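Local coordinates for probable transcriptional regulator, LysR family protein (Rhodococcus sp., PDB 2QL3) that probably binds DNA and regulates transcription as a LysR-family factor, the chain here being its C-terminal substrate-binding (effector-binding) domain, at residues His104-Leu109 against Leu149-Leu154; Ala14-Leu20 against Ala58-Asp62; Met75-Pro79 against Lys178-Val184. All blocks are in the same frame, centred on the assembly; numbering follows the deposited sequence.

Interaction 1 of 3, residues His104-Leu109 against Leu149-Leu154; sequences HPMVLL and LGWTLL
In one α/β lobe of the LysR substrate-binding domain, strand 106-109 lies beside 149-154, joined by a single backbone bridge of parallel pattern; the short strand axes run at 31° and approach to 6.4 Å. Selenomethionine Met106 bridges Trp151 (CA-CA 4.9 Å) through hydrogen bonds from Trp151 N to Pro105 O (3.2 Å) and from Val107 N to Trp151 O (2.8 Å). Thr152 continues the link by side chain: its OG1 donates to Val107 O at 2.6 Å, while water 1 donates to Thr152 OG1 (3.1 Å) and accepts from Leu109 N (2.9 Å). Strand 106-109 pairs with 131-135 in a parallel sheet and 152-154 with 69-84, so the contact links two sheets. Gly150 has phi/psi 166/-160°, which by itself calls for glycine; an ideal CB would also lie 2.5 Å from Pro105 O. Trp151 takes chi1 p, which brings NE1 to His104 O (hydrogen bond, 3.0 Å) and places the indole over the all-trans Met106 side chain: Met106 CG lies 3.7 Å from the six-membered ring centroid of Trp151, 3° off its normal, with Met106 SE oblique at 4.5 Å from that centroid, a Met-aromatic contact.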
loop_
_atom_site.group_PDB
_atom_site.type_symbol
_atom_site.label_atom_id
_atom_site.label_comp_id
_atom_site.label_asym_id
_atom_site.label_seq_id
_atom_site.Cartn_x
_atom_site.Cartn_y
_atom_site.Cartn_z
ATOM N N HIS A 104 -0.005 17.604 -18.365
ATOM C CA HIS A 104 0.951 16.512 -18.057
ATOM C C HIS A 104 0.157 15.328 -17.508
ATOM O O HIS A 104 -0.877 15.535 -16.839
ATOM C CB HIS A 104 1.947 16.959 -16.991
ATOM C CG HIS A 104 2.949 17.952 -17.470
ATOM N ND1 HIS A 104 2.746 19.317 -17.385
ATOM C CD2 HIS A 104 4.175 17.784 -18.016
ATOM C CE1 HIS A 104 3.789 19.943 -17.897
ATOM N NE2 HIS A 104 4.677 19.037 -18.270
ATOM N N PRO A 105 0.627 14.082 -17.781
ATOM C CA PRO A 105 -0.120 12.889 -17.395
ATOM C C PRO A 105 -0.187 12.776 -15.886
ATOM O O PRO A 105 0.821 12.969 -15.238
ATOM C CB PRO A 105 0.759 11.719 -17.902
ATOM C CG PRO A 105 2.012 12.282 -18.321
ATOM C CD PRO A 105 1.883 13.760 -18.488
HETATM N N MSE A 106 -1.350 12.453 -15.329
HETATM C CA MSE A 106 -1.442 12.272 -13.907
HETATM C C MSE A 106 -1.498 10.786 -13.511
HETATM O O MSE A 106 -2.019 9.980 -14.250
HETATM C CB MSE A 106 -2.661 13.064 -13.336
HETATM C CG MSE A 106 -2.780 12.994 -11.786
HETATM SE SE MSE A 106 -4.645 13.278 -11.270
HETATM C CE MSE A 106 -4.381 13.563 -9.285
ATOM N N VAL A 107 -0.930 10.455 -12.335
ATOM C CA VAL A 107 -1.079 9.154 -11.665
ATOM C C VAL A 107 -2.089 9.455 -10.548
ATOM O O VAL A 107 -1.818 10.275 -9.661
ATOM C CB VAL A 107 0.259 8.640 -11.022
ATOM C CG1 VAL A 107 0.038 7.351 -10.237
ATOM C CG2 VAL A 107 1.304 8.384 -12.068
ATOM N N LEU A 108 -3.276 8.867 -10.654
ATOM C CA LEU A 108 -4.378 9.122 -9.731
ATOM C C LEU A 108 -4.453 8.039 -8.647
ATOM O O LEU A 108 -4.523 6.833 -8.940
ATOM C CB LEU A 108 -5.699 9.194 -10.507
ATOM C CG LEU A 108 -6.990 9.243 -9.721
ATOM C CD1 LEU A 108 -7.135 10.598 -9.153
ATOM C CD2 LEU A 108 -8.246 8.928 -10.566
ATOM N N LEU A 109 -4.407 8.472 -7.392
ATOM C CA LEU A 109 -4.730 7.579 -6.282
ATOM C C LEU A 109 -6.263 7.465 -6.185
ATOM O O LEU A 109 -6.950 8.418 -5.872
ATOM C CB LEU A 109 -4.138 8.106 -4.968
ATOM C CG LEU A 109 -4.407 7.136 -3.777
ATOM C CD1 LEU A 109 -3.713 5.779 -4.035
ATOM C CD2 LEU A 109 -3.979 7.714 -2.471
ATOM N N LEU A 149 6.281 8.345 -14.422
ATOM C CA LEU A 149 5.043 8.009 -15.141
ATOM C C LEU A 149 3.910 9.052 -15.019
ATOM O O LEU A 149 2.871 8.954 -15.714
ATOM C CB LEU A 149 4.562 6.618 -14.666
ATOM C CG LEU A 149 5.452 5.431 -15.017
ATOM C CD1 LEU A 149 5.001 4.222 -14.216
ATOM C CD2 LEU A 149 5.294 5.121 -16.499
ATOM N N GLY A 150 4.078 10.023 -14.121
ATOM C CA GLY A 150 3.274 11.232 -14.118
ATOM C C GLY A 150 3.436 12.027 -12.796
ATOM O O GLY A 150 4.432 11.900 -12.124
ATOM N N TRP A 151 2.480 12.903 -12.484
ATOM C CA TRP A 151 2.481 13.656 -11.246
ATOM C C TRP A 151 1.289 13.153 -10.440
ATOM O O TRP A 151 0.309 12.655 -11.026
ATOM C CB TRP A 151 2.358 15.170 -11.537
ATOM C CG TRP A 151 1.108 15.601 -12.298
ATOM C CD1 TRP A 151 0.975 15.705 -13.664
ATOM C CD2 TRP A 151 -0.152 15.983 -11.748
ATOM N NE1 TRP A 151 -0.286 16.132 -13.986
ATOM C CE2 TRP A 151 -1.005 16.299 -12.832
ATOM C CE3 TRP A 151 -0.657 16.082 -10.435
ATOM C CZ2 TRP A 151 -2.321 16.722 -12.654
ATOM C CZ3 TRP A 151 -1.964 16.520 -10.262
ATOM C CH2 TRP A 151 -2.785 16.838 -11.368
ATOM N N THR A 152 1.327 13.312 -9.120
ATOM C CA THR A 152 0.136 13.040 -8.341
ATOM C C THR A 152 -0.196 14.121 -7.333
ATOM O O THR A 152 0.525 15.094 -7.170
ATOM C CB THR A 152 0.150 11.625 -7.671
ATOM O OG1 THR A 152 -1.207 11.248 -7.361
ATOM C CG2 THR A 152 1.065 11.572 -6.391
ATOM N N LEU A 153 -1.304 13.947 -6.647
ATOM C CA LEU A 153 -1.517 14.703 -5.416
ATOM C C LEU A 153 -1.903 13.789 -4.290
ATOM O O LEU A 153 -2.675 12.860 -4.489
ATOM C CB LEU A 153 -2.522 15.841 -5.606
ATOM C CG LEU A 153 -3.956 15.718 -6.056
ATOM C CD1 LEU A 153 -4.843 15.874 -4.832
ATOM C CD2 LEU A 153 -4.280 16.823 -7.038
ATOM N N LEU A 154 -1.341 14.069 -3.115
ATOM C CA LEU A 154 -1.438 13.207 -1.934
ATOM C C LEU A 154 -1.694 14.042 -0.695
ATOM O O LEU A 154 -1.220 15.180 -0.563
ATOM C CB LEU A 154 -0.142 12.377 -1.739
ATOM C CG LEU A 154 0.264 11.304 -2.810
ATOM C CD1 LEU A 154 1.643 10.788 -2.530
ATOM C CD2 LEU A 154 -0.739 10.122 -3.043
HETATM O O HOH W 1 -4.178 11.306 -6.665
#

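Interaction 2 of 3, residues Ala14-Leu20 against Ala58-Asp62; sequences ALGPTIL and AIVYD
In the periplasmic-binding-protein-like fold of this domain, the loop that follows strand 5-11 packs against strand 57-61, which runs parallel to 5-11 and antiparallel to 182-189, through apolar side chains without a hydrogen bond across the segments. Leu15, Ile59 and Tyr61 bury the most area: 86, 76 and 56 Å². Residues 14-17 have helical phi/psi angles, and hydrogen bonds from Ile19 N to Leu15 O (3.1 Å) and Thr18 OG1 to Ala14 O (3.2 Å) hold the turn. The closest CA atoms, of Leu15 and Val60, are 7.4 Å apart, so side chains bridge the gap. Leu15, with chi1 at -100°, sets CD2 3.4 Å from Ile59 O and 3.6 Å from Val60 CA. Ile59 meets Ile19, CG2 to CG2 at 4.0 Å, and offers CB to Leu20 CD2 at 3.9 Å. Gln156 hydrogen-bonds Thr18 and, weakly, Tyr61, consistent with a place beside the interlobe cleft. Tyr61 (chi1 m) brings its side-chain end back toward the loop: CZ lies 3.7 Å from Leu15 CD1, and OH 3.8 Å from Ala14 CB.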
loop_
_atom_site.group_PDB
_atom_site.type_symbol
_atom_site.label_atom_id
_atom_site.label_comp_id
_atom_site.label_asym_id
_atom_site.label_seq_id
_atom_site.Cartn_x
_atom_site.Cartn_y
_atom_site.Cartn_z
ATOM N N ALA A 14 -4.617 4.019 3.571
ATOM C CA ALA A 14 -3.573 5.039 3.504
ATOM C C ALA A 14 -3.201 5.642 4.860
ATOM O O ALA A 14 -2.163 6.282 5.012
ATOM C CB ALA A 14 -4.021 6.138 2.553
ATOM N N LEU A 15 -4.057 5.447 5.841
ATOM C CA LEU A 15 -3.821 5.915 7.192
ATOM C C LEU A 15 -3.127 4.819 8.016
ATOM O O LEU A 15 -2.530 5.114 9.058
ATOM C CB LEU A 15 -5.173 6.259 7.820
ATOM C CG LEU A 15 -5.624 7.727 7.877
ATOM C CD1 LEU A 15 -4.929 8.639 7.000
ATOM C CD2 LEU A 15 -7.144 7.907 7.797
ATOM N N GLY A 16 -3.252 3.560 7.575
ATOM C CA GLY A 16 -2.627 2.441 8.263
ATOM C C GLY A 16 -1.139 2.551 8.559
ATOM O O GLY A 16 -0.739 2.276 9.670
ATOM N N PRO A 17 -0.279 2.912 7.558
ATOM C CA PRO A 17 1.203 3.041 7.846
ATOM C C PRO A 17 1.707 4.408 8.341
ATOM O O PRO A 17 2.836 4.535 8.768
ATOM C CB PRO A 17 1.860 2.739 6.501
ATOM C CG PRO A 17 0.770 2.882 5.462
ATOM C CD PRO A 17 -0.576 3.078 6.118
ATOM N N THR A 18 0.848 5.423 8.309
ATOM C CA THR A 18 1.308 6.782 8.550
ATOM C C THR A 18 0.913 7.221 9.952
ATOM O O THR A 18 1.757 7.747 10.700
ATOM C CB THR A 18 0.754 7.765 7.515
ATOM O OG1 THR A 18 -0.660 7.610 7.456
ATOM C CG2 THR A 18 1.259 7.418 6.138
ATOM N N ILE A 19 -0.357 7.009 10.306
ATOM C CA ILE A 19 -0.875 7.478 11.580
ATOM C C ILE A 19 -1.044 6.386 12.677
ATOM O O ILE A 19 -0.698 6.584 13.856
ATOM C CB ILE A 19 -2.166 8.313 11.293
ATOM C CG1 ILE A 19 -1.683 9.747 10.991
ATOM C CG2 ILE A 19 -3.057 8.346 12.459
ATOM C CD1 ILE A 19 -2.609 10.595 10.140
ATOM N N LEU A 20 -1.508 5.231 12.244
ATOM C CA LEU A 20 -1.879 4.146 13.094
ATOM C C LEU A 20 -0.747 3.457 13.865
ATOM O O LEU A 20 -0.953 3.125 15.006
ATOM C CB LEU A 20 -2.675 3.125 12.337
ATOM C CG LEU A 20 -4.199 3.273 12.356
ATOM C CD1 LEU A 20 -4.812 2.978 13.740
ATOM C CD2 LEU A 20 -4.589 4.619 11.818
ATOM N N ALA A 58 -13.040 4.764 14.481
ATOM C CA ALA A 58 -12.404 4.800 13.158
ATOM C C ALA A 58 -11.444 6.004 13.125
ATOM O O ALA A 58 -11.744 7.098 13.699
ATOM C CB ALA A 58 -13.499 4.949 12.082
ATOM N N ILE A 59 -10.295 5.809 12.491
ATOM C CA ILE A 59 -9.388 6.880 12.180
ATOM C C ILE A 59 -9.566 7.153 10.698
ATOM O O ILE A 59 -9.301 6.291 9.863
ATOM C CB ILE A 59 -7.927 6.506 12.432
ATOM C CG1 ILE A 59 -7.732 6.006 13.891
ATOM C CG2 ILE A 59 -6.999 7.670 12.078
ATOM C CD1 ILE A 59 -8.135 6.971 14.954
ATOM N N VAL A 60 -10.057 8.351 10.365
ATOM C CA VAL A 60 -10.452 8.643 8.982
ATOM C C VAL A 60 -10.134 10.068 8.566
ATOM O O VAL A 60 -9.948 10.940 9.409
ATOM C CB VAL A 60 -11.990 8.399 8.724
ATOM C CG1 VAL A 60 -12.295 6.951 8.754
ATOM C CG2 VAL A 60 -12.866 9.141 9.731
ATOM N N TYR A 61 -10.091 10.324 7.259
ATOM C CA TYR A 61 -10.167 11.704 6.821
ATOM C C TYR A 61 -11.574 12.232 7.020
ATOM O O TYR A 61 -12.551 11.553 6.734
ATOM C CB TYR A 61 -9.800 11.875 5.351
ATOM C CG TYR A 61 -8.497 11.285 4.877
ATOM C CD1 TYR A 61 -7.273 11.832 5.253
ATOM C CD2 TYR A 61 -8.494 10.224 3.973
ATOM C CE1 TYR A 61 -6.074 11.333 4.742
ATOM C CE2 TYR A 61 -7.286 9.682 3.494
ATOM C CZ TYR A 61 -6.080 10.255 3.881
ATOM O OH TYR A 61 -4.877 9.759 3.400
ATOM N N ASP A 62 -11.696 13.476 7.471
ATOM C CA ASP A 62 -13.013 14.099 7.611
ATOM C C ASP A 62 -13.393 14.649 6.246
ATOM O O ASP A 62 -13.275 15.867 5.990
ATOM C CB ASP A 62 -12.933 15.209 8.657
ATOM C CG ASP A 62 -14.277 15.851 8.985
ATOM O OD1 ASP A 62 -15.386 15.360 8.626
ATOM O OD2 ASP A 62 -14.192 16.907 9.617
#

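Interaction 3 of 3, residues Met75-Pro79 against Lys178-Val184; sequences MTREP and KPASVAV. With PO4 (phosphate ion), chain R.
Strands 75-77 and 182-184 run antiparallel, at 149° between their N-to-C directions with a closest axis approach of 4.6 Å. Selenomethionine Met75 with Val184 and Arg77 with Val182 are hydrogen-bonded pairs (CA-CA 5.4 and 5.3 Å); Thr76 with Ala183 is the non-hydrogen-bonded pair between them (4.1 Å). Arg77 N to Val182 O and Val182 N to Arg77 O are both 2.8 Å. Val184 N to Met75 O is 2.9 Å, whereas Met75 N to Val184 O, 3.4 Å, is weak. Thr76 N faces away from the partner strand and gives a very short 2.4 Å hydrogen bond to O3 of a phosphate ion, probably from the crystallisation liquor; on the other strand, the Ala183 backbone turns outward to Asp62. Side chains of Met75, Arg77, Val182 and Val184 share one sheet face, where Met75, with chi1 p (43°), sets SE 4.0 Å from Val184 CG2; Thr76 and Ala183 take the other. Beyond the strands, Pro79 CG packs on Pro179 CB at 3.8 Å. Glu78 OE1 gains no hydrogen bond from Pro179 O, an acceptor 2.7 Å away, and its distance of 4.1 Å to Lys178 NZ exceeds a salt bridge. The two antiparallel strands match the two-strand crossover between lobes known in LysR effector-binding domains and their periplasmic-binding-protein relatives, where it probably acts as a hinge.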
loop_
_atom_site.group_PDB
_atom_site.type_symbol
_atom_site.label_atom_id
_atom_site.label_comp_id
_atom_site.label_asym_id
_atom_site.label_seq_id
_atom_site.Cartn_x
_atom_site.Cartn_y
_atom_site.Cartn_z
HETATM N N MSE A 75 -5.041 15.775 13.421
HETATM C CA MSE A 75 -4.080 16.522 12.634
HETATM C C MSE A 75 -4.799 16.993 11.370
HETATM O O MSE A 75 -5.883 16.506 11.063
HETATM C CB MSE A 75 -2.814 15.723 12.289
HETATM C CG MSE A 75 -2.976 14.238 11.832
HETATM SE SE MSE A 75 -2.102 14.021 10.132
HETATM C CE MSE A 75 -0.197 13.925 10.659
ATOM N N THR A 76 -4.204 17.983 10.701
ATOM C CA THR A 76 -4.730 18.537 9.483
ATOM C C THR A 76 -3.579 18.559 8.464
ATOM O O THR A 76 -2.435 18.794 8.825
ATOM C CB THR A 76 -5.204 19.964 9.690
ATOM O OG1 THR A 76 -6.288 19.969 10.617
ATOM C CG2 THR A 76 -5.752 20.509 8.412
ATOM N N ARG A 77 -3.877 18.340 7.205
ATOM C CA ARG A 77 -2.814 18.416 6.193
ATOM C C ARG A 77 -3.345 18.973 4.932
ATOM O O ARG A 77 -4.452 18.683 4.515
ATOM C CB ARG A 77 -2.213 17.033 5.876
ATOM C CG ARG A 77 -1.772 16.247 7.108
ATOM C CD ARG A 77 -0.281 16.238 7.213
ATOM N NE ARG A 77 0.218 14.895 6.910
ATOM C CZ ARG A 77 1.464 14.608 6.496
ATOM N NH1 ARG A 77 2.370 15.586 6.337
ATOM N NH2 ARG A 77 1.797 13.333 6.267
ATOM N N GLU A 78 -2.506 19.772 4.324
ATOM C CA GLU A 78 -2.707 20.351 3.009
ATOM C C GLU A 78 -2.441 19.304 1.913
ATOM O O GLU A 78 -1.416 18.662 1.943
ATOM C CB GLU A 78 -1.659 21.441 2.891
ATOM C CG GLU A 78 -2.101 22.848 3.121
ATOM C CD GLU A 78 -2.084 23.619 1.802
ATOM O OE1 GLU A 78 -3.190 24.062 1.402
ATOM O OE2 GLU A 78 -0.982 23.779 1.169
ATOM N N PRO A 79 -3.350 19.144 0.932
ATOM C CA PRO A 79 -2.915 18.369 -0.265
ATOM C C PRO A 79 -1.648 18.974 -0.879
ATOM O O PRO A 79 -1.501 20.222 -0.876
ATOM C CB PRO A 79 -4.060 18.532 -1.271
ATOM C CG PRO A 79 -5.230 19.065 -0.454
ATOM C CD PRO A 79 -4.744 19.627 0.849
ATOM N N LYS A 178 -4.730 28.037 -3.000
ATOM C CA LYS A 178 -4.245 27.087 -2.023
ATOM C C LYS A 178 -5.407 26.098 -1.782
ATOM O O LYS A 178 -6.525 26.534 -1.536
ATOM C CB LYS A 178 -3.893 27.851 -0.732
ATOM C CG LYS A 178 -2.764 27.263 0.050
ATOM C CD LYS A 178 -2.897 27.436 1.532
ATOM C CE LYS A 178 -1.513 27.265 2.127
ATOM N NZ LYS A 178 -1.536 27.046 3.592
ATOM N N PRO A 179 -5.178 24.778 -1.910
ATOM C CA PRO A 179 -6.221 23.805 -1.575
ATOM C C PRO A 179 -6.610 23.720 -0.093
ATOM O O PRO A 179 -5.833 24.036 0.793
ATOM C CB PRO A 179 -5.634 22.491 -2.063
ATOM C CG PRO A 179 -4.150 22.714 -1.960
ATOM C CD PRO A 179 -3.989 24.102 -2.452
ATOM N N ALA A 180 -7.865 23.349 0.129
ATOM C CA ALA A 180 -8.459 23.202 1.458
ATOM C C ALA A 180 -7.649 22.144 2.231
ATOM O O ALA A 180 -7.247 21.133 1.633
ATOM C CB ALA A 180 -9.960 22.761 1.300
ATOM N N SER A 181 -7.322 22.410 3.492
ATOM C CA SER A 181 -6.709 21.391 4.343
ATOM C C SER A 181 -7.731 20.308 4.691
ATOM O O SER A 181 -8.943 20.573 4.728
ATOM C CB SER A 181 -6.157 21.995 5.639
ATOM O OG SER A 181 -5.172 22.937 5.264
ATOM N N VAL A 182 -7.227 19.113 4.961
ATOM C CA VAL A 182 -8.068 18.005 5.308
ATOM C C VAL A 182 -7.636 17.513 6.663
ATOM O O VAL A 182 -6.452 17.238 6.886
ATOM C CB VAL A 182 -7.946 16.858 4.244
ATOM C CG1 VAL A 182 -8.793 15.608 4.655
ATOM C CG2 VAL A 182 -8.348 17.364 2.877
ATOM N N ALA A 183 -8.615 17.418 7.553
ATOM C CA ALA A 183 -8.431 16.862 8.864
ATOM C C ALA A 183 -8.490 15.348 8.822
ATOM O O ALA A 183 -9.327 14.749 8.132
ATOM C CB ALA A 183 -9.483 17.414 9.820
ATOM N N VAL A 184 -7.560 14.753 9.556
ATOM C CA VAL A 184 -7.641 13.403 9.999
ATOM C C VAL A 184 -8.278 13.443 11.400
ATOM O O VAL A 184 -7.820 14.172 12.319
ATOM C CB VAL A 184 -6.263 12.789 10.016
ATOM C CG1 VAL A 184 -6.306 11.280 10.441
ATOM C CG2 VAL A 184 -5.621 12.915 8.617
HETATM P P PO4 R . -1.944 19.736 13.040
HETATM O O1 PO4 R . -2.047 21.251 13.024
HETATM O O2 PO4 R . -2.771 19.192 14.197
HETATM O O3 PO4 R . -2.476 19.249 11.725
HETATM O O4 PO4 R . -0.515 19.234 13.179
#

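How the interactions relate
Along the chain, interaction 2 closes at Asp62, interaction 3 opens at Met75, and both segments of interaction 1 fall between the two halves of interaction 3. Interaction 3 adjoins interaction 2 directly (centres 14 Å apart): Asp62 N lies 2.8 Å from Ala183 O, a probable hydrogen bond, and Ile19 CD1 lies 3.5 Å from Met75 SE. Interaction 1 stands farther off, its centre 19 Å from that of interaction 3 and 21 Å from that of interaction 2, without touching either. Strand 69-84 nevertheless joins them, pairing with both 182-189 and 152-154. The layout is thus one lobe (interaction 2), the crossover (interaction 3) and the other lobe (interaction 1), consistent with a two-lobed effector-binding domain.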